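Local atomic coordinates of lipolytic enzyme, G-D-S-L family (Bacteroides thetaiotaomicron, PDB entry 7BR2), a protein that acts as a serine esterase of the GDSL (SGNH) hydrolase family and metabolises the drug diltiazem in a gut bacterium. Residues Phe87-Ser92 and Lys153-Thr158; Phe105-Tyr110 and Ile159-Glu164; Thr137-Glu142 and Ala182-Ile187. One frame throughout, in Å; residues are numbered along the deposited sequence.

Interaction 1 (Phe87-Ser92 and Lys153-Thr158); sequences FGMNDS and KKKNET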
loop_
_atom_site.group_PDB
_atom_site.type_symbol
_atom_site.label_atom_id
_atom_site.label_comp_id
_atom_site.label_asym_id
_atom_site.label_seq_id
_atom_site.Cartn_x
_atom_site.Cartn_y
_atom_site.Cartn_z
ATOM N N PHE A 87 10.526 -11.015 -1.376
ATOM C CA PHE A 87 11.021 -11.956 -0.378
ATOM C C PHE A 87 12.438 -11.547 -0.012
ATOM O O PHE A 87 13.018 -10.635 -0.611
ATOM C CB PHE A 87 10.997 -13.406 -0.882
ATOM C CG PHE A 87 11.970 -13.676 -1.994
ATOM C CD1 PHE A 87 11.753 -13.164 -3.261
ATOM C CD2 PHE A 87 13.112 -14.430 -1.766
ATOM C CE1 PHE A 87 12.655 -13.403 -4.280
ATOM C CE2 PHE A 87 14.010 -14.674 -2.777
ATOM C CZ PHE A 87 13.783 -14.162 -4.038
ATOM N N GLY A 88 12.998 -12.219 0.993
ATOM C CA GLY A 88 14.386 -12.017 1.360
ATOM C C GLY A 88 14.596 -11.619 2.806
ATOM O O GLY A 88 15.676 -11.856 3.349
ATOM N N MET A 89 13.613 -10.971 3.427
ATOM C CA MET A 89 13.811 -10.559 4.815
ATOM C C MET A 89 14.067 -11.764 5.718
ATOM O O MET A 89 14.933 -11.717 6.605
ATOM C CB MET A 89 12.621 -9.742 5.311
ATOM C CG MET A 89 12.785 -9.249 6.754
ATOM S SD MET A 89 14.172 -8.114 7.053
ATOM C CE MET A 89 13.608 -6.607 6.264
ATOM N N ASN A 90 13.343 -12.863 5.494
ATOM C CA ASN A 90 13.563 -14.091 6.246
ATOM C C ASN A 90 14.665 -14.937 5.633
ATOM O O ASN A 90 15.434 -15.566 6.359
ATOM C CB ASN A 90 12.260 -14.883 6.336
ATOM C CG ASN A 90 11.248 -14.214 7.230
ATOM O OD1 ASN A 90 11.562 -13.846 8.369
ATOM N ND2 ASN A 90 10.038 -14.013 6.715
ATOM N N ASP A 91 14.729 -14.987 4.301
ATOM C CA ASP A 91 15.770 -15.761 3.640
ATOM C C ASP A 91 17.160 -15.343 4.114
ATOM O O ASP A 91 18.046 -16.185 4.299
ATOM C CB ASP A 91 15.650 -15.601 2.119
ATOM C CG ASP A 91 14.233 -15.870 1.593
ATOM O OD1 ASP A 91 13.285 -15.167 2.037
ATOM O OD2 ASP A 91 14.071 -16.772 0.728
ATOM N N SER A 92 17.369 -14.044 4.319
ATOM C CA SER A 92 18.699 -13.542 4.639
ATOM C C SER A 92 19.211 -14.035 5.989
ATOM O O SER A 92 20.428 -14.099 6.186
ATOM C CB SER A 92 18.699 -12.018 4.629
ATOM O OG SER A 92 17.570 -11.523 5.322
ATOM N N LYS A 153 24.417 -7.222 11.695
ATOM C CA LYS A 153 25.328 -6.457 10.851
ATOM C C LYS A 153 25.392 -7.024 9.439
ATOM O O LYS A 153 25.614 -8.223 9.241
ATOM C CB LYS A 153 26.729 -6.427 11.479
ATOM C CG LYS A 153 26.832 -5.533 12.704
ATOM C CD LYS A 153 28.248 -5.435 13.267
ATOM C CE LYS A 153 28.532 -6.410 14.398
ATOM N NZ LYS A 153 28.897 -7.766 13.945
ATOM N N LYS A 154 25.208 -6.138 8.462
ATOM C CA LYS A 154 25.321 -6.427 7.036
ATOM C C LYS A 154 24.223 -7.354 6.503
ATOM O O LYS A 154 24.339 -7.885 5.390
ATOM C CB LYS A 154 26.715 -6.958 6.692
ATOM C CG LYS A 154 27.795 -5.906 6.942
ATOM C CD LYS A 154 27.527 -4.762 5.969
ATOM C CE LYS A 154 28.523 -3.625 6.035
ATOM N NZ LYS A 154 28.127 -2.539 5.093
ATOM N N LYS A 155 23.132 -7.507 7.255
ATOM C CA LYS A 155 22.018 -8.336 6.811
ATOM C C LYS A 155 21.363 -7.753 5.555
ATOM O O LYS A 155 21.023 -8.489 4.607
ATOM C CB LYS A 155 21.031 -8.491 7.976
ATOM C CG LYS A 155 19.602 -8.829 7.619
ATOM C CD LYS A 155 18.769 -9.065 8.873
ATOM C CE LYS A 155 17.299 -9.327 8.545
ATOM N NZ LYS A 155 17.087 -10.589 7.795
ATOM N N ASN A 156 21.236 -6.428 5.495
ATOM C CA ASN A 156 20.636 -5.837 4.310
ATOM C C ASN A 156 21.492 -6.021 3.065
ATOM O O ASN A 156 20.968 -5.901 1.954
ATOM C CB ASN A 156 20.354 -4.353 4.503
ATOM C CG ASN A 156 19.344 -3.846 3.511
ATOM O OD1 ASN A 156 18.257 -4.402 3.402
ATOM N ND2 ASN A 156 19.712 -2.830 2.740
ATOM N N GLU A 157 22.783 -6.333 3.208
ATOM C CA GLU A 157 23.601 -6.586 2.022
ATOM C C GLU A 157 23.248 -7.925 1.380
ATOM O O GLU A 157 23.198 -8.038 0.149
ATOM C CB GLU A 157 25.087 -6.524 2.381
ATOM C CG GLU A 157 25.491 -5.235 3.115
ATOM C CD GLU A 157 25.016 -3.954 2.423
ATOM O OE1 GLU A 157 25.148 -3.851 1.186
ATOM O OE2 GLU A 157 24.505 -3.048 3.125
ATOM N N THR A 158 22.997 -8.953 2.197
ATOM C CA THR A 158 22.473 -10.204 1.657
ATOM C C THR A 158 21.098 -9.982 1.024
ATOM O O THR A 158 20.801 -10.520 -0.057
ATOM C CB THR A 158 22.408 -11.256 2.763
ATOM O OG1 THR A 158 23.723 -11.489 3.281
ATOM C CG2 THR A 158 21.829 -12.581 2.256
#
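Met89 and Ser92 share the ammonium group of Lys155, which ties the Gly-X-Asn-Asp block of this SGNH hydrolase to the first turn of helix 155-173. The block begins at Gly88, whose backbone angles would press a side chain against the preceding carbonyl; Ser92 N and OG both bond to Gly88 O. Met89 contributes its carbonyl: Lys155 NZ lies in the carbonyl plane, 2.7 Å from Met89 O, with a C=O...N angle of 152°. The Met89 side chain starts away from the helix, then bends at chi2 and chi3 until SD lies 3.7 Å from Lys155 CE, the two chains crossing nearly at right angles. Asn90, at the position that in SGNH enzymes usually serves the oxyanion hole, is bonded through ND2 to Asp62 O, and Asp91 OD2 accepts from Ala64 N and bonds Ser113 OG. Ser92 relays the grip: OG donates to Gly88 O (2.8 Å) while accepting from Lys155 NZ (2.7 Å). Lys155 runs extended until chi4 (66°) turns NZ into this group of oxygens, where Gly93 O is a third acceptor; three oxygens thus hold NZ, which probably offsets the cost of burying its charge. Thr158 OG1 and Tyr97 OH are hydrogen-bonded, and the Thr158 methyl CG2 lies 4.0 Å from Ser92 CB.

Interaction 2 (Phe105-Tyr110 and Ile159-Glu164); sequences FGEQKY and IKRIIE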
loop_
_atom_site.group_PDB
_atom_site.type_symbol
_atom_site.label_atom_id
_atom_site.label_comp_id
_atom_site.label_asym_id
_atom_site.label_seq_id
_atom_site.Cartn_x
_atom_site.Cartn_y
_atom_site.Cartn_z
ATOM N N PHE A 105 27.881 -17.454 6.497
ATOM C CA PHE A 105 26.441 -17.521 6.737
ATOM C C PHE A 105 25.673 -16.740 5.680
ATOM O O PHE A 105 24.698 -17.239 5.110
ATOM C CB PHE A 105 26.125 -16.965 8.122
ATOM C CG PHE A 105 24.656 -16.910 8.448
ATOM C CD1 PHE A 105 23.967 -18.047 8.839
ATOM C CD2 PHE A 105 23.958 -15.715 8.351
ATOM C CE1 PHE A 105 22.612 -17.985 9.149
ATOM C CE2 PHE A 105 22.607 -15.651 8.653
ATOM C CZ PHE A 105 21.936 -16.788 9.051
ATOM N N GLY A 106 26.074 -15.487 5.447
ATOM C CA GLY A 106 25.446 -14.682 4.417
ATOM C C GLY A 106 25.471 -15.354 3.063
ATOM O O GLY A 106 24.476 -15.339 2.333
ATOM N N GLU A 107 26.602 -15.977 2.719
ATOM C CA GLU A 107 26.710 -16.616 1.411
ATOM C C GLU A 107 25.814 -17.846 1.330
ATOM O O GLU A 107 25.129 -18.060 0.320
ATOM C CB GLU A 107 28.165 -16.980 1.113
ATOM C CG GLU A 107 28.364 -17.830 -0.138
ATOM C CD GLU A 107 28.176 -17.024 -1.405
ATOM O OE1 GLU A 107 28.292 -15.786 -1.339
ATOM O OE2 GLU A 107 27.920 -17.621 -2.467
ATOM N N GLN A 108 25.765 -18.636 2.405
ATOM C CA GLN A 108 24.915 -19.819 2.412
ATOM C C GLN A 108 23.444 -19.430 2.321
ATOM O O GLN A 108 22.671 -20.056 1.587
ATOM C CB GLN A 108 25.179 -20.621 3.690
ATOM C CG GLN A 108 26.587 -21.198 3.726
ATOM C CD GLN A 108 26.946 -21.875 5.041
ATOM O OE1 GLN A 108 26.381 -21.564 6.098
ATOM N NE2 GLN A 108 27.941 -22.766 4.989
ATOM N N LYS A 109 23.051 -18.370 3.023
ATOM C CA LYS A 109 21.662 -17.932 2.974
ATOM C C LYS A 109 21.302 -17.386 1.595
ATOM O O LYS A 109 20.219 -17.673 1.068
ATOM C CB LYS A 109 21.409 -16.879 4.055
ATOM C CG LYS A 109 21.335 -17.444 5.462
ATOM C CD LYS A 109 20.569 -18.762 5.458
ATOM C CE LYS A 109 19.864 -19.009 6.782
ATOM N NZ LYS A 109 19.380 -20.411 6.931
ATOM N N TYR A 110 22.207 -16.615 0.983
ATOM C CA TYR A 110 21.959 -16.143 -0.374
ATOM C C TYR A 110 21.787 -17.309 -1.337
ATOM O O TYR A 110 20.881 -17.298 -2.186
ATOM C CB TYR A 110 23.092 -15.223 -0.834
ATOM C CG TYR A 110 23.062 -14.962 -2.317
ATOM C CD1 TYR A 110 22.216 -14.015 -2.859
ATOM C CD2 TYR A 110 23.871 -15.682 -3.176
ATOM C CE1 TYR A 110 22.177 -13.796 -4.220
ATOM C CE2 TYR A 110 23.843 -15.468 -4.531
ATOM C CZ TYR A 110 22.996 -14.527 -5.052
ATOM O OH TYR A 110 22.980 -14.329 -6.416
ATOM N N ILE A 159 20.258 -9.165 1.675
ATOM C CA ILE A 159 18.966 -8.829 1.081
ATOM C C ILE A 159 19.156 -8.190 -0.294
ATOM O O ILE A 159 18.526 -8.595 -1.281
ATOM C CB ILE A 159 18.163 -7.917 2.025
ATOM C CG1 ILE A 159 17.727 -8.690 3.270
ATOM C CG2 ILE A 159 16.959 -7.348 1.326
ATOM C CD1 ILE A 159 17.054 -7.827 4.305
ATOM N N LYS A 160 20.054 -7.207 -0.387
ATOM C CA LYS A 160 20.300 -6.531 -1.656
ATOM C C LYS A 160 20.837 -7.489 -2.713
ATOM O O LYS A 160 20.534 -7.333 -3.901
ATOM C CB LYS A 160 21.263 -5.354 -1.457
ATOM C CG LYS A 160 20.594 -4.104 -0.896
ATOM C CD LYS A 160 21.583 -3.156 -0.251
ATOM C CE LYS A 160 22.521 -2.540 -1.278
ATOM N NZ LYS A 160 23.334 -1.429 -0.681
ATOM N N ARG A 161 21.649 -8.471 -2.314
ATOM C CA ARG A 161 22.099 -9.485 -3.270
ATOM C C ARG A 161 20.921 -10.272 -3.832
ATOM O O ARG A 161 20.853 -10.541 -5.042
ATOM C CB ARG A 161 23.092 -10.437 -2.608
ATOM C CG ARG A 161 24.484 -9.890 -2.450
ATOM C CD ARG A 161 25.405 -10.964 -1.895
ATOM N NE ARG A 161 25.852 -11.893 -2.932
ATOM C CZ ARG A 161 26.460 -13.048 -2.677
ATOM N NH1 ARG A 161 26.679 -13.414 -1.416
ATOM N NH2 ARG A 161 26.853 -13.833 -3.675
ATOM N N ILE A 162 20.000 -10.685 -2.955
ATOM C CA ILE A 162 18.804 -11.381 -3.430
ATOM C C ILE A 162 18.016 -10.485 -4.392
ATOM O O ILE A 162 17.544 -10.930 -5.450
ATOM C CB ILE A 162 17.945 -11.851 -2.236
ATOM C CG1 ILE A 162 18.737 -12.824 -1.355
ATOM C CG2 ILE A 162 16.666 -12.517 -2.730
ATOM C CD1 ILE A 162 18.058 -13.185 -0.057
ATOM N N ILE A 163 17.900 -9.202 -4.060
ATOM C CA ILE A 163 17.151 -8.290 -4.918
ATOM C C ILE A 163 17.831 -8.131 -6.276
ATOM O O ILE A 163 17.159 -8.035 -7.306
ATOM C CB ILE A 163 16.956 -6.943 -4.210
ATOM C CG1 ILE A 163 16.090 -7.156 -2.965
ATOM C CG2 ILE A 163 16.325 -5.941 -5.159
ATOM C CD1 ILE A 163 15.847 -5.935 -2.139
ATOM N N GLU A 164 19.166 -8.132 -6.309
ATOM C CA GLU A 164 19.867 -8.075 -7.593
ATOM C C GLU A 164 19.635 -9.339 -8.407
ATOM O O GLU A 164 19.492 -9.276 -9.637
ATOM C CB GLU A 164 21.365 -7.828 -7.384
ATOM C CG GLU A 164 21.818 -6.385 -7.622
ATOM C CD GLU A 164 21.265 -5.785 -8.933
ATOM O OE1 GLU A 164 21.640 -6.280 -10.027
ATOM O OE2 GLU A 164 20.483 -4.808 -8.878
#
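Arg161 reaches across from helix 155-173 to spread its guanidinium over the ring of Tyr110 and to meet Glu107 at its edge. The main bond of the salt bridge runs from Arg161 NH1 to Glu107 OE1, 2.9 Å long and fairly straight, with an N-H...O angle of 162°. Arg161 NH2 offers the same oxygen a second, weak bond of 3.4 Å. The acceptor lies almost in the guanidinium plane, but the donor comes to OE1 from above the carboxylate plane, so the two flat groups do not form a coplanar two-oxygen pairing. The other oxygen, Glu107 OE2, accepts from Gln111 NE2 one turn further along its own helix, giving each carboxylate oxygen a partner. Glu107 gets there because its chain bends at chi2, bringing back an end that sets out away from the neighbouring helix.

Helices 102-125 and 155-173 are consecutive helices of the flavodoxin-like alpha/beta/alpha fold of SGNH hydrolases, each linking neighbouring parallel strands; the axes of segments 105-110 and 159-164 approach to 10.3 Å and cross at -31°. Against one face of the guanidinium, the Tyr110 ring lies nearly parallel to it, their planes 18° apart, with Arg161 CZ 4.0 Å from the ring centroid, a cation-pi stack offset toward the rim on the CD2-CE2 side. The ring takes the flat face of the cation, while NH1 points past it to Glu107 OE1. Along its other flank, Tyr110 CD1 touches Arg161 CB at 3.7 Å and Ile162 CG1 at 4.0 Å. Ile162 itself packs inward on Phe87.

Interaction 3 (Thr137-Glu142 and Ala182-Ile187); sequences TSPYDE and APMVAI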
loop_
_atom_site.group_PDB
_atom_site.type_symbol
_atom_site.label_atom_id
_atom_site.label_comp_id
_atom_site.label_asym_id
_atom_site.label_seq_id
_atom_site.Cartn_x
_atom_site.Cartn_y
_atom_site.Cartn_z
ATOM N N THR A 137 12.236 -6.313 -1.810
ATOM C CA THR A 137 11.661 -6.072 -0.490
ATOM C C THR A 137 12.192 -4.785 0.144
ATOM O O THR A 137 13.308 -4.329 -0.135
ATOM C CB THR A 137 11.956 -7.234 0.454
ATOM O OG1 THR A 137 11.516 -6.888 1.771
ATOM C CG2 THR A 137 13.447 -7.535 0.501
ATOM N N SER A 138 11.362 -4.203 1.012
ATOM C CA SER A 138 11.799 -3.151 1.906
ATOM C C SER A 138 12.998 -3.637 2.732
ATOM O O SER A 138 13.183 -4.837 2.929
ATOM C CB SER A 138 10.635 -2.724 2.809
ATOM O OG SER A 138 10.038 -3.837 3.451
ATOM N N PRO A 139 13.821 -2.722 3.242
ATOM C CA PRO A 139 15.120 -3.124 3.789
ATOM C C PRO A 139 15.098 -3.427 5.281
ATOM O O PRO A 139 14.183 -3.052 6.014
ATOM C CB PRO A 139 15.986 -1.888 3.511
ATOM C CG PRO A 139 15.015 -0.740 3.717
ATOM C CD PRO A 139 13.659 -1.251 3.249
ATOM N N TYR A 140 16.142 -4.131 5.718
ATOM C CA TYR A 140 16.480 -4.197 7.136
ATOM C C TYR A 140 17.292 -2.954 7.494
ATOM O O TYR A 140 18.370 -2.728 6.930
ATOM C CB TYR A 140 17.265 -5.466 7.452
ATOM C CG TYR A 140 17.674 -5.577 8.904
ATOM C CD1 TYR A 140 16.774 -5.999 9.874
ATOM C CD2 TYR A 140 18.957 -5.236 9.310
ATOM C CE1 TYR A 140 17.144 -6.091 11.207
ATOM C CE2 TYR A 140 19.338 -5.327 10.651
ATOM C CZ TYR A 140 18.429 -5.752 11.591
ATOM O OH TYR A 140 18.806 -5.844 12.917
ATOM N N ASP A 141 16.774 -2.134 8.406
ATOM C CA ASP A 141 17.398 -0.844 8.702
ATOM C C ASP A 141 18.557 -1.043 9.674
ATOM O O ASP A 141 18.359 -1.143 10.884
ATOM C CB ASP A 141 16.382 0.121 9.288
ATOM C CG ASP A 141 16.923 1.527 9.393
ATOM O OD1 ASP A 141 18.134 1.731 9.133
ATOM O OD2 ASP A 141 16.143 2.420 9.774
ATOM N N GLU A 142 19.780 -1.022 9.147
ATOM C CA GLU A 142 20.987 -1.239 9.937
ATOM C C GLU A 142 21.512 0.019 10.620
ATOM O O GLU A 142 22.283 -0.093 11.577
ATOM C CB GLU A 142 22.087 -1.781 9.018
ATOM C CG GLU A 142 21.809 -3.136 8.407
ATOM C CD GLU A 142 22.865 -3.538 7.380
ATOM O OE1 GLU A 142 23.785 -2.732 7.111
ATOM O OE2 GLU A 142 22.843 -4.699 6.928
ATOM N N ALA A 182 16.522 0.191 -1.993
ATOM C CA ALA A 182 17.353 1.382 -2.163
ATOM C C ALA A 182 16.628 2.664 -1.782
ATOM O O ALA A 182 17.160 3.416 -0.947
ATOM C CB ALA A 182 17.879 1.451 -3.603
ATOM N N PRO A 183 15.443 2.979 -2.316
ATOM C CA PRO A 183 14.816 4.255 -1.932
ATOM C C PRO A 183 14.499 4.342 -0.452
ATOM O O PRO A 183 14.602 5.423 0.147
ATOM C CB PRO A 183 13.539 4.304 -2.785
ATOM C CG PRO A 183 13.680 3.225 -3.802
ATOM C CD PRO A 183 14.608 2.212 -3.260
ATOM N N MET A 184 14.141 3.230 0.172
ATOM C CA MET A 184 13.799 3.291 1.583
ATOM C C MET A 184 15.046 3.437 2.440
ATOM O O MET A 184 15.016 4.114 3.469
ATOM C CB MET A 184 12.988 2.062 1.979
ATOM C CG MET A 184 11.542 2.125 1.509
ATOM S SD MET A 184 10.623 0.637 1.943
ATOM C CE MET A 184 10.216 1.025 3.654
ATOM N N VAL A 185 16.151 2.798 2.045
ATOM C CA VAL A 185 17.421 3.048 2.725
ATOM C C VAL A 185 17.782 4.522 2.619
ATOM O O VAL A 185 18.190 5.147 3.604
ATOM C CB VAL A 185 18.530 2.155 2.137
ATOM C CG1 VAL A 185 19.880 2.575 2.687
ATOM C CG2 VAL A 185 18.279 0.706 2.477
ATOM N N ALA A 186 17.588 5.107 1.433
ATOM C CA ALA A 186 17.918 6.515 1.232
ATOM C C ALA A 186 17.084 7.408 2.142
ATOM O O ALA A 186 17.612 8.325 2.795
ATOM C CB ALA A 186 17.716 6.894 -0.236
ATOM N N ILE A 187 15.774 7.151 2.203
ATOM C CA ILE A 187 14.915 7.934 3.089
ATOM C C ILE A 187 15.333 7.736 4.539
ATOM O O ILE A 187 15.281 8.669 5.353
ATOM C CB ILE A 187 13.436 7.558 2.882
ATOM C CG1 ILE A 187 12.974 7.943 1.484
ATOM C CG2 ILE A 187 12.560 8.226 3.945
ATOM C CD1 ILE A 187 11.835 7.076 0.971
#
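Pro139 rests its ring against two successive residues of helix 181-194, Met184 and Val185. Pro139 CD lies 3.6 Å from Met184 CB, and Pro139 CB is equally close to Val185 CG2, so ring atoms CB, CG and CD span both side chains. Met184 crosses the ring nearly at right angles; CG anti to its carbonyl carbon (chi1 -76°) and an extended chi2 bring SD to 3.5 Å from Ser138 CB. The bend at chi3 (82°) then sets Met184 CE, which lies 3.9 Å from Ser138 CB. A glycine in place of Pro139 would probably leave Met184 CB and Val185 CG2 facing a gap and let the loop backbone turn more easily. Around this first shell, Asn156 and Asn181 also touch Pro139, and Met216 and Leu219 of helix 210-223 cover Met184. The loop follows strand 131-136 at the C-terminal end of the parallel sheet, the end where SGNH hydrolases carry their active site. Its course is set by polar bonds: Thr137 OG1 donates to Ser138 O over 2.9 Å, on a lone pair in the carbonyl plane, while further on Asp141 OD1 accepts from Thr143 N and Ala144 N, and Asp141 O from Arg205 NE. No hydrogen bond joins the loop to residues 182-187 themselves. The contact therefore rests on van der Waals fit among carbon and sulfur atoms and not on directed bonds.

How the interactions relate
Interactions 1 and 2 share helix 155-173 and have centres about 6 Å apart; Phe87 CE2 packs on Ile162 CG2 at 3.4 Å, and Lys109 lies against the backbone of Asp91 and Ser92. Interaction 3 is centred about 11 Å from interaction 1, joined through the start of the same helix: Asn156 N probably bonds to Glu142 OE2 (2.8 Å) and Asn156 OD1 to Tyr140 N (3.1 Å). Between interactions 2 and 3, about 15 Å apart, Ile159 CG2 meets Thr137 CG2 at 3.6 Å. Met89 of interaction 1 lies near, without touching, a probable catalytic triad of Ser28, Asp204 and His207; Tyr140 of interaction 3 touches Arg205 and Ile206, which lie between its Asp204 and His207.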